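Local atomic coordinates of alpha-L-rhamnosidase (Aspergillus terreus, PDB entry 6GSZ), a protein that probably hydrolyses terminal non-reducing alpha-L-rhamnose residues in alpha-L-rhamnosides, releasing the sugar, and carries N-linked glycans and bound calcium. Residues Thr637-Met651 with Tyr664-Ser676. Numbering follows the deposited sequence. Where two conformers were deposited one is given.
Sequences TKEFQKAWITSNGTM and YFDLFPSAEQAQS. With CA (calcium ion), chain Q; NAG (2-acetamido-2-deoxy-beta-D-glucopyranose), chain G; MAN (alpha-D-mannopyranose), chain C.
Within the six-hairpin glycosidase domain, the C-terminal end of helix 623-644 and the glycosylated type I turn Thr-646 to Gly-649 pack against the linker that runs from a Schellman motif at Asp-666 to the Ser-670 N-cap of helix 671-687. Leu-667 sets its CD1 methyl squarely over one face of the Phe-640 ring, a CH-pi contact 3.8 Å from the centroid and 5° off the normal; Trp-644 CD1 lies against the opposite face. With CG anti to the backbone N (chi1 -178°), Phe-640 turns its ring to meet this methyl. The extended side chain of Gln-641 runs antiparallel alongside the Pro-669 ring and gives a nearly straight hydrogen bond, NE2 to Leu-667 O (2.9 Å, 171°); Leu-667 O lies in the amide plane of Gln-641, while NE2 sits above the carbonyl plane of Leu-667, off the lone pairs. Phe-668 meets Ile-645 CD1 at its CD1 (4.0 Å), receives Gly-649 O at its edge, and makes an oblique Met-aromatic contact, Met-651 SD to CZ 3.7 Å. Gln-673 lays its amide against Gly-649, OE1 3.3 Å from CA, where no side chain intervenes, and bonds through NE2 to Ser-647 O (3.2 Å). A water donating to both Gly-649 O and Gln-673 O adds a further link. Asn-648 ND2 carries the N-acetylglucosamine, whose O7 accepts from Asn-648 N (2.9 Å). Calcium is bound by Asp-666 O, O2 and O3 of a mannose, and modelled waters. Thr-637 OG1 also bonds to His-633 O. Helix 598-619 lies against Thr-637, Phe-640 and Trp-644, while helix 656-664, which makes up most of the chain between the two segments, packs on Met-651 and Phe-668.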
loop_
_atom_site.group_PDB
_atom_site.type_symbol
_atom_site.label_atom_id
_atom_site.label_comp_id
_atom_site.label_asym_id
_atom_site.label_seq_id
_atom_site.Cartn_x
_atom_site.Cartn_y
_atom_site.Cartn_z
ATOM N N THR A 637 8.415 -31.380 9.186
ATOM C CA THR A 637 9.811 -31.060 9.172
ATOM C C THR A 637 10.622 -32.339 8.841
ATOM O O THR A 637 11.557 -32.315 8.030
ATOM C CB THR A 637 10.257 -30.437 10.493
ATOM O OG1 THR A 637 9.699 -29.135 10.674
ATOM C CG2 THR A 637 11.757 -30.329 10.540
ATOM N N LYS A 638 10.238 -33.462 9.463
ATOM C CA LYS A 638 10.843 -34.780 9.160
ATOM C C LYS A 638 10.658 -35.124 7.672
ATOM O O LYS A 638 11.619 -35.533 6.996
ATOM C CB LYS A 638 10.296 -35.890 10.070
ATOM C CG LYS A 638 10.798 -37.303 9.773
ATOM C CD LYS A 638 10.147 -38.394 10.631
ATOM C CE LYS A 638 10.625 -39.783 10.260
ATOM N NZ LYS A 638 10.684 -40.678 11.443
ATOM N N GLU A 639 9.441 -34.888 7.144
ATOM C CA GLU A 639 9.181 -35.184 5.713
ATOM C C GLU A 639 9.998 -34.249 4.797
ATOM O O GLU A 639 10.526 -34.691 3.774
ATOM C CB GLU A 639 7.692 -35.109 5.393
ATOM C CG GLU A 639 6.840 -36.095 6.127
ATOM C CD GLU A 639 7.216 -37.555 5.903
ATOM O OE1 GLU A 639 7.797 -37.879 4.820
ATOM O OE2 GLU A 639 6.891 -38.389 6.791
ATOM N N PHE A 640 10.141 -32.975 5.170
ATOM C CA PHE A 640 10.981 -32.023 4.443
ATOM C C PHE A 640 12.414 -32.534 4.337
ATOM O O PHE A 640 13.041 -32.521 3.257
ATOM C CB PHE A 640 10.912 -30.611 5.024
ATOM C CG PHE A 640 11.740 -29.622 4.253
ATOM C CD1 PHE A 640 13.090 -29.470 4.516
ATOM C CD2 PHE A 640 11.180 -28.840 3.247
ATOM C CE1 PHE A 640 13.863 -28.592 3.790
ATOM C CE2 PHE A 640 11.969 -27.977 2.518
ATOM C CZ PHE A 640 13.300 -27.870 2.763
ATOM N N GLN A 641 12.946 -32.970 5.485
ATOM C CA GLN A 641 14.312 -33.504 5.565
ATOM C C GLN A 641 14.466 -34.734 4.660
ATOM O O GLN A 641 15.424 -34.813 3.867
ATOM C CB GLN A 641 14.656 -33.812 7.021
ATOM C CG GLN A 641 14.771 -32.548 7.865
ATOM C CD GLN A 641 14.750 -32.813 9.350
ATOM O OE1 GLN A 641 14.607 -33.954 9.790
ATOM N NE2 GLN A 641 14.829 -31.735 10.115
ATOM N N LYS A 642 13.519 -35.672 4.761
ATOM C CA LYS A 642 13.571 -36.873 3.938
ATOM C C LYS A 642 13.592 -36.529 2.447
ATOM O O LYS A 642 14.280 -37.186 1.672
ATOM C CB LYS A 642 12.390 -37.795 4.246
ATOM C CG LYS A 642 12.492 -38.503 5.586
ATOM C CD LYS A 642 11.189 -39.073 6.100
ATOM C CE LYS A 642 10.661 -40.225 5.285
ATOM N NZ LYS A 642 9.434 -40.771 5.928
ATOM N N ALA A 643 12.794 -35.527 2.058
ATOM C CA ALA A 643 12.656 -35.196 0.653
ATOM C C ALA A 643 13.855 -34.407 0.092
ATOM O O ALA A 643 14.236 -34.629 -1.073
ATOM C CB ALA A 643 11.374 -34.430 0.445
ATOM N N TRP A 644 14.428 -33.479 0.879
ATOM C CA TRP A 644 15.259 -32.408 0.342
ATOM C C TRP A 644 16.645 -32.271 0.974
ATOM O O TRP A 644 17.458 -31.507 0.459
ATOM C CB TRP A 644 14.522 -31.061 0.444
ATOM C CG TRP A 644 13.200 -31.072 -0.263
ATOM C CD1 TRP A 644 11.982 -30.895 0.316
ATOM C CD2 TRP A 644 12.945 -31.313 -1.669
ATOM N NE1 TRP A 644 10.993 -30.956 -0.620
ATOM C CE2 TRP A 644 11.544 -31.254 -1.837
ATOM C CE3 TRP A 644 13.743 -31.604 -2.788
ATOM C CZ2 TRP A 644 10.929 -31.401 -3.077
ATOM C CZ3 TRP A 644 13.131 -31.752 -4.017
ATOM C CH2 TRP A 644 11.745 -31.700 -4.146
ATOM N N ILE A 645 16.919 -32.978 2.074
ATOM C CA ILE A 645 18.199 -32.833 2.781
ATOM C C ILE A 645 18.849 -34.215 2.869
ATOM O O ILE A 645 18.225 -35.171 3.370
ATOM C CB ILE A 645 18.036 -32.217 4.179
ATOM C CG1 ILE A 645 17.221 -30.929 4.152
ATOM C CG2 ILE A 645 19.408 -31.968 4.758
ATOM C CD1 ILE A 645 17.109 -30.197 5.443
ATOM N N THR A 646 20.082 -34.328 2.372
ATOM C CA THR A 646 20.792 -35.615 2.466
ATOM C C THR A 646 21.136 -35.898 3.929
ATOM O O THR A 646 21.122 -34.995 4.754
ATOM C CB THR A 646 22.084 -35.613 1.635
ATOM O OG1 THR A 646 23.029 -34.706 2.208
ATOM C CG2 THR A 646 21.832 -35.214 0.208
ATOM N N SER A 647 21.526 -37.145 4.204
ATOM C CA SER A 647 21.830 -37.561 5.565
ATOM C C SER A 647 22.907 -36.664 6.192
ATOM O O SER A 647 22.801 -36.345 7.379
ATOM C CB SER A 647 22.223 -39.011 5.618
ATOM O OG SER A 647 23.410 -39.224 4.880
ATOM N N ASN A 648 23.899 -36.247 5.404
ATOM C CA ASN A 648 24.987 -35.415 5.918
ATOM C C ASN A 648 24.665 -33.915 5.938
ATOM O O ASN A 648 25.541 -33.108 6.262
ATOM C CB ASN A 648 26.315 -35.658 5.196
ATOM C CG ASN A 648 26.366 -35.179 3.769
ATOM O OD1 ASN A 648 25.552 -34.379 3.324
ATOM N ND2 ASN A 648 27.369 -35.651 3.051
ATOM N N GLY A 649 23.448 -33.511 5.555
ATOM C CA GLY A 649 23.030 -32.125 5.719
ATOM C C GLY A 649 23.126 -31.263 4.461
ATOM O O GLY A 649 23.105 -30.037 4.596
ATOM N N THR A 650 23.321 -31.886 3.285
ATOM C CA THR A 650 23.404 -31.185 2.007
ATOM C C THR A 650 22.009 -31.009 1.391
ATOM O O THR A 650 21.213 -31.925 1.376
ATOM C CB THR A 650 24.305 -31.964 1.035
ATOM O OG1 THR A 650 25.559 -32.198 1.681
ATOM C CG2 THR A 650 24.524 -31.221 -0.262
ATOM N N MET A 651 21.728 -29.801 0.890
ATOM C CA MET A 651 20.452 -29.562 0.237
ATOM C C MET A 651 20.450 -30.191 -1.166
ATOM O O MET A 651 21.495 -30.231 -1.839
ATOM C CB MET A 651 20.205 -28.065 0.098
ATOM C CG MET A 651 20.026 -27.361 1.438
ATOM S SD MET A 651 18.797 -28.090 2.547
ATOM C CE MET A 651 17.361 -28.032 1.495
ATOM N N TYR A 664 16.423 -20.134 7.378
ATOM C CA TYR A 664 15.555 -19.156 8.037
ATOM C C TYR A 664 14.377 -19.854 8.732
ATOM O O TYR A 664 13.897 -19.396 9.794
ATOM C CB TYR A 664 15.024 -18.139 7.023
ATOM C CG TYR A 664 14.473 -16.913 7.679
ATOM C CD1 TYR A 664 15.314 -16.013 8.291
ATOM C CD2 TYR A 664 13.107 -16.702 7.759
ATOM C CE1 TYR A 664 14.812 -14.912 8.960
ATOM C CE2 TYR A 664 12.586 -15.605 8.422
ATOM C CZ TYR A 664 13.453 -14.695 9.006
ATOM O OH TYR A 664 13.006 -13.617 9.693
ATOM N N PHE A 665 13.879 -20.941 8.113
ATOM C CA PHE A 665 12.717 -21.659 8.613
ATOM C C PHE A 665 13.082 -22.763 9.626
ATOM O O PHE A 665 12.190 -23.450 10.131
ATOM C CB PHE A 665 11.890 -22.221 7.451
ATOM C CG PHE A 665 11.313 -21.206 6.476
ATOM C CD1 PHE A 665 11.071 -19.884 6.815
ATOM C CD2 PHE A 665 11.031 -21.611 5.191
ATOM C CE1 PHE A 665 10.531 -18.994 5.894
ATOM C CE2 PHE A 665 10.517 -20.729 4.260
ATOM C CZ PHE A 665 10.277 -19.426 4.619
ATOM N N ASP A 666 14.380 -22.920 9.910
ATOM C CA ASP A 666 14.903 -23.830 10.970
ATOM C C ASP A 666 14.497 -25.286 10.675
ATOM O O ASP A 666 13.925 -25.992 11.513
ATOM C CB ASP A 666 14.464 -23.374 12.367
ATOM C CG ASP A 666 15.016 -22.037 12.801
ATOM O OD1 ASP A 666 16.247 -21.840 12.688
ATOM O OD2 ASP A 666 14.225 -21.215 13.302
ATOM N N LEU A 667 14.836 -25.760 9.468
ATOM C CA LEU A 667 14.390 -27.070 8.992
ATOM C C LEU A 667 15.501 -28.140 9.007
ATOM O O LEU A 667 15.229 -29.267 8.644
ATOM C CB LEU A 667 13.835 -26.936 7.561
ATOM C CG LEU A 667 12.650 -25.976 7.433
ATOM C CD1 LEU A 667 12.120 -25.930 6.010
ATOM C CD2 LEU A 667 11.537 -26.358 8.392
ATOM N N PHE A 668 16.718 -27.795 9.453
ATOM C CA PHE A 668 17.805 -28.791 9.551
ATOM C C PHE A 668 17.574 -29.618 10.805
ATOM O O PHE A 668 16.964 -29.147 11.762
ATOM C CB PHE A 668 19.187 -28.124 9.560
ATOM C CG PHE A 668 19.597 -27.607 8.211
ATOM C CD1 PHE A 668 20.214 -28.429 7.285
ATOM C CD2 PHE A 668 19.300 -26.301 7.837
ATOM C CE1 PHE A 668 20.516 -27.967 6.012
ATOM C CE2 PHE A 668 19.623 -25.852 6.569
ATOM C CZ PHE A 668 20.263 -26.666 5.675
ATOM N N PRO A 669 18.016 -30.884 10.822
ATOM C CA PRO A 669 17.814 -31.730 11.998
ATOM C C PRO A 669 18.681 -31.412 13.220
ATOM O O PRO A 669 18.423 -31.961 14.271
ATOM C CB PRO A 669 18.109 -33.136 11.468
ATOM C CG PRO A 669 19.026 -32.945 10.310
ATOM C CD PRO A 669 18.643 -31.602 9.699
ATOM N N SER A 670 19.675 -30.545 13.070
ATOM C CA SER A 670 20.509 -30.181 14.197
ATOM C C SER A 670 21.091 -28.790 13.979
ATOM O O SER A 670 21.229 -28.324 12.836
ATOM C CB SER A 670 21.642 -31.170 14.408
ATOM O OG SER A 670 22.660 -31.005 13.453
ATOM N N ALA A 671 21.421 -28.138 15.101
ATOM C CA ALA A 671 22.019 -26.810 15.077
ATOM C C ALA A 671 23.341 -26.886 14.300
ATOM O O ALA A 671 23.731 -25.930 13.613
ATOM C CB ALA A 671 22.231 -26.315 16.480
ATOM N N GLU A 672 24.060 -28.008 14.457
ATOM C CA GLU A 672 25.344 -28.226 13.756
ATOM C C GLU A 672 25.265 -28.279 12.175
ATOM O O GLU A 672 26.105 -27.823 11.292
ATOM C CB GLU A 672 26.032 -29.445 14.381
ATOM C CG GLU A 672 26.489 -29.203 15.825
ATOM C CD GLU A 672 25.415 -29.164 16.916
ATOM O OE1 GLU A 672 24.334 -29.804 16.750
ATOM O OE2 GLU A 672 25.668 -28.498 17.967
ATOM N N GLN A 673 24.218 -28.990 11.767
ATOM C CA GLN A 673 23.955 -29.115 10.307
ATOM C C GLN A 673 23.518 -27.752 9.767
ATOM O O GLN A 673 23.903 -27.428 8.645
ATOM C CB GLN A 673 22.930 -30.220 10.022
ATOM C CG GLN A 673 23.528 -31.617 10.136
ATOM C CD GLN A 673 22.847 -32.610 9.232
ATOM O OE1 GLN A 673 21.718 -32.398 8.785
ATOM N NE2 GLN A 673 23.542 -33.712 8.968
ATOM N N ALA A 674 22.742 -26.993 10.563
ATOM C CA ALA A 674 22.343 -25.652 10.147
ATOM C C ALA A 674 23.574 -24.743 10.074
ATOM O O ALA A 674 23.767 -24.024 9.113
ATOM C CB ALA A 674 21.309 -25.085 11.086
ATOM N N GLN A 675 24.454 -24.797 11.092
ATOM C CA GLN A 675 25.630 -23.930 11.084
ATOM C C GLN A 675 26.530 -24.278 9.867
ATOM O O GLN A 675 27.105 -23.397 9.230
ATOM C CB GLN A 675 26.423 -24.064 12.403
ATOM C CG GLN A 675 25.690 -23.504 13.621
ATOM C CD GLN A 675 26.206 -23.917 14.992
ATOM O OE1 GLN A 675 27.248 -24.566 15.147
ATOM N NE2 GLN A 675 25.455 -23.551 16.026
ATOM N N SER A 676 26.691 -25.570 9.558
ATOM C CA SER A 676 27.480 -25.996 8.405
ATOM C C SER A 676 26.863 -25.436 7.121
ATOM O O SER A 676 27.582 -24.946 6.261
ATOM C CB SER A 676 27.600 -27.517 8.328
ATOM O OG SER A 676 28.379 -27.987 9.407
HETATM CA CA CA Q . 12.612 -26.727 13.289
HETATM C C1 NAG G . 27.540 -35.573 1.620
HETATM C C2 NAG G . 26.294 -36.053 0.787
HETATM C C3 NAG G . 26.452 -35.664 -0.722
HETATM C C4 NAG G . 27.068 -34.290 -0.951
HETATM C C5 NAG G . 28.333 -34.139 -0.111
HETATM C C6 NAG G . 28.916 -32.738 -0.172
HETATM C C7 NAG G . 25.110 -37.959 1.922
HETATM C C8 NAG G . 24.743 -39.425 1.931
HETATM N N2 NAG G . 25.981 -37.502 0.964
HETATM O O3 NAG G . 25.226 -35.534 -1.439
HETATM O O4 NAG G . 27.286 -34.050 -2.362
HETATM O O5 NAG G . 27.983 -34.303 1.253
HETATM O O6 NAG G . 30.153 -32.735 0.554
HETATM O O7 NAG G . 24.598 -37.254 2.748
HETATM C C1 MAN C . 14.972 -25.361 16.964
HETATM C C2 MAN C . 13.881 -26.092 16.151
HETATM C C3 MAN C . 14.520 -27.438 15.698
HETATM C C4 MAN C . 15.915 -27.254 15.053
HETATM C C5 MAN C . 16.838 -26.432 15.963
HETATM C C6 MAN C . 18.248 -26.219 15.391
HETATM O O2 MAN C . 13.239 -25.292 15.069
HETATM O O3 MAN C . 13.596 -28.158 14.840
HETATM O O4 MAN C . 16.608 -28.499 14.830
HETATM O O5 MAN C . 16.192 -25.185 16.214
HETATM O O6 MAN C . 18.212 -25.776 14.027
HETATM O O HOH W 1 11.090 -27.994 12.742
HETATM O O HOH W 2 20.197 -34.404 7.523
HETATM O O HOH W 3 24.632 -28.972 6.608
HETATM O O HOH W 4 11.531 -24.785 12.625
HETATM O O HOH W 5 14.251 -28.686 12.268
HETATM O O HOH W 6 10.907 -26.477 15.045
#